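Peptide/nickel transport system substrate-binding protein (Listeria monocytogenes serotype 1/2a, PDB 5KZT) probably binds peptides outside the cell membrane and hands them to a transporter for uptake. Local coordinates at residues G236-L239 / Y240-K244. Residues are numbered along the deposited sequence; the frame is centred on the assembly and turned at random.
Sequences GLNL and YNTDK
Y240 N to G236 O and N241 N to L237 O, both 2.9 Å, are regular i+4 hydrogen bonds in the last turn of helix 233-241, before the chain leaves helical angles at T242. N238 O takes two bonds from that one residue: T242 N comes in at 3.0 Å, with an N-H...O angle of only 136°, and T242 OG1 at 2.7 Å. The two donors arrive from opposite faces of the carbonyl plane. With chi1 at 56°, the hydroxyl is tucked between T242's own backbone N and carbonyl carbon, which turns it back onto the preceding turn, while CG2 lies 3.5 Å from the same N238 O. One residue back along the helix, the N241 side chain crosses that of L237 at a slant, ND2 sitting 3.8 Å from L237 CG. L239 and K244 meet through aliphatic carbon, CD2 against CB at 3.9 Å, their side chains crossing at about a right angle; the same two residues are joined by the bond from K244 N to L239 O (2.7 Å). L237 and Y240 both pack on L502 of strand 491-503, and K504 meets the helix end three ways: a salt bridge to D243 OD1, a hydrogen bond to Y240 O and a cation-pi contact with the Y240 ring. D243, at positive phi, is the C-prime residue: its N bonds to Y240 O and, with K244 N on L239 O, completes a Schellman motif that terminates the helix.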
ATOM      1  N   GLY A 236     -13.610   1.786 -19.627  1.00 22.24           N
ATOM      2  CA  GLY A 236     -13.991   0.683 -18.736  1.00 21.55           C
ATOM      3  C   GLY A 236     -15.462   0.319 -18.848  1.00 21.85           C
ATOM      4  O   GLY A 236     -15.818  -0.854 -18.967  1.00 22.20           O
ATOM      5  N   LEU A 237     -16.313   1.332 -18.829  1.00 22.26           N
ATOM      6  CA  LEU A 237     -17.759   1.128 -18.896  1.00 22.79           C
ATOM      7  C   LEU A 237     -18.201   0.480 -20.219  1.00 23.12           C
ATOM      8  O   LEU A 237     -19.019  -0.447 -20.223  1.00 23.21           O
ATOM      9  CB  LEU A 237     -18.490   2.459 -18.660  1.00 23.72           C
ATOM     10  CG  LEU A 237     -19.984   2.409 -18.360  1.00 24.44           C
ATOM     11  CD1 LEU A 237     -20.312   1.390 -17.269  1.00 24.03           C
ATOM     12  CD2 LEU A 237     -20.450   3.798 -17.953  1.00 24.90           C
ATOM     13  N   ASN A 238     -17.650   0.952 -21.337  1.00 23.46           N
ATOM     14  CA  ASN A 238     -17.938   0.345 -22.627  1.00 24.11           C
ATOM     15  C   ASN A 238     -17.522  -1.139 -22.673  1.00 23.56           C
ATOM     16  O   ASN A 238     -18.220  -1.969 -23.245  1.00 23.69           O
ATOM     17  CB  ASN A 238     -17.257   1.123 -23.744  1.00 25.17           C
ATOM     18  CG  ASN A 238     -17.427   0.462 -25.081  1.00 26.31           C
ATOM     19  OD1 ASN A 238     -18.531   0.424 -25.618  1.00 27.21           O
ATOM     20  ND2 ASN A 238     -16.355  -0.099 -25.614  1.00 26.74           N
ATOM     21  N   LEU A 239     -16.378  -1.460 -22.074  1.00 22.77           N
ATOM     22  CA  LEU A 239     -15.902  -2.842 -22.030  1.00 22.58           C
ATOM     23  C   LEU A 239     -16.837  -3.711 -21.162  1.00 21.97           C
ATOM     24  O   LEU A 239     -17.156  -4.848 -21.528  1.00 22.57           O
ATOM     25  CB  LEU A 239     -14.467  -2.891 -21.516  1.00 22.12           C
ATOM     26  CG  LEU A 239     -13.378  -2.325 -22.436  1.00 22.86           C
ATOM     27  CD1 LEU A 239     -12.052  -2.287 -21.703  1.00 22.40           C
ATOM     28  CD2 LEU A 239     -13.242  -3.140 -23.721  1.00 23.86           C
ATOM     29  N   TYR A 240     -17.298  -3.151 -20.050  1.00 21.01           N
ATOM     30  CA  TYR A 240     -18.263  -3.808 -19.172  1.00 20.56           C
ATOM     31  C   TYR A 240     -19.606  -4.063 -19.890  1.00 21.80           C
ATOM     32  O   TYR A 240     -20.165  -5.142 -19.781  1.00 21.33           O
ATOM     33  CB  TYR A 240     -18.478  -2.961 -17.924  1.00 19.87           C
ATOM     34  CG  TYR A 240     -19.400  -3.551 -16.880  1.00 19.53           C
ATOM     35  CD1 TYR A 240     -20.771  -3.327 -16.917  1.00 19.89           C
ATOM     36  CD2 TYR A 240     -18.888  -4.312 -15.825  1.00 19.27           C
ATOM     37  CE1 TYR A 240     -21.618  -3.859 -15.950  1.00 19.92           C
ATOM     38  CE2 TYR A 240     -19.729  -4.849 -14.853  1.00 19.20           C
ATOM     39  CZ  TYR A 240     -21.088  -4.629 -14.934  1.00 19.57           C
ATOM     40  OH  TYR A 240     -21.886  -5.142 -13.947  1.00 20.22           O
ATOM     41  N   ASN A 241     -20.102  -3.064 -20.617  1.00 22.80           N
ATOM     42  CA  ASN A 241     -21.387  -3.177 -21.331  1.00 24.17           C
ATOM     43  C   ASN A 241     -21.333  -4.050 -22.562  1.00 25.04           C
ATOM     44  O   ASN A 241     -22.388  -4.462 -23.044  1.00 25.82           O
ATOM     45  CB  ASN A 241     -21.879  -1.797 -21.764  1.00 25.11           C
ATOM     46  CG  ASN A 241     -22.265  -0.927 -20.597  1.00 24.95           C
ATOM     47  OD1 ASN A 241     -22.695  -1.415 -19.572  1.00 24.82           O
ATOM     48  ND2 ASN A 241     -22.118   0.376 -20.755  1.00 25.81           N
ATOM     49  N   THR A 242     -20.131  -4.283 -23.100  1.00 25.11           N
ATOM     50  CA  THR A 242     -19.926  -5.229 -24.202  1.00 26.28           C
ATOM     51  C   THR A 242     -19.390  -6.576 -23.712  1.00 26.49           C
ATOM     52  O   THR A 242     -18.938  -7.367 -24.520  1.00 27.24           O
ATOM     53  CB  THR A 242     -19.032  -4.635 -25.321  1.00 26.66           C
ATOM     54  OG1 THR A 242     -17.780  -4.196 -24.790  1.00 25.65           O
ATOM     55  CG2 THR A 242     -19.725  -3.472 -25.970  1.00 26.96           C
ATOM     56  N   ASP A 243     -19.482  -6.822 -22.400  1.00 26.12           N
ATOM     57  CA  ASP A 243     -19.078  -8.085 -21.739  1.00 26.70           C
ATOM     58  C   ASP A 243     -17.619  -8.491 -21.904  1.00 26.05           C
ATOM     59  O   ASP A 243     -17.299  -9.674 -21.857  1.00 25.79           O
ATOM     60  CB  ASP A 243     -20.001  -9.230 -22.175  1.00 28.26           C
ATOM     61  CG  ASP A 243     -21.462  -8.945 -21.864  1.00 29.31           C
ATOM     62  OD1 ASP A 243     -21.755  -8.432 -20.762  1.00 30.51           O
ATOM     63  OD2 ASP A 243     -22.314  -9.236 -22.704  1.00 31.50           O
ATOM     64  N   LYS A 244     -16.735  -7.508 -22.074  1.00 25.64           N
ATOM     65  CA  LYS A 244     -15.291  -7.755 -22.191  1.00 25.50           C
ATOM     66  C   LYS A 244     -14.590  -7.680 -20.848  1.00 23.83           C
ATOM     67  O   LYS A 244     -13.478  -8.188 -20.705  1.00 23.96           O
ATOM     68  CB  LYS A 244     -14.651  -6.762 -23.157  1.00 26.37           C
ATOM     69  CG  LYS A 244     -15.254  -6.742 -24.550  1.00 28.27           C
ATOM     70  CD  LYS A 244     -14.920  -7.992 -25.316  1.00 29.75           C
ATOM     71  CE  LYS A 244     -15.510  -7.936 -26.708  1.00 31.45           C
ATOM     72  NZ  LYS A 244     -15.254  -9.240 -27.379  1.00 33.32           N
TER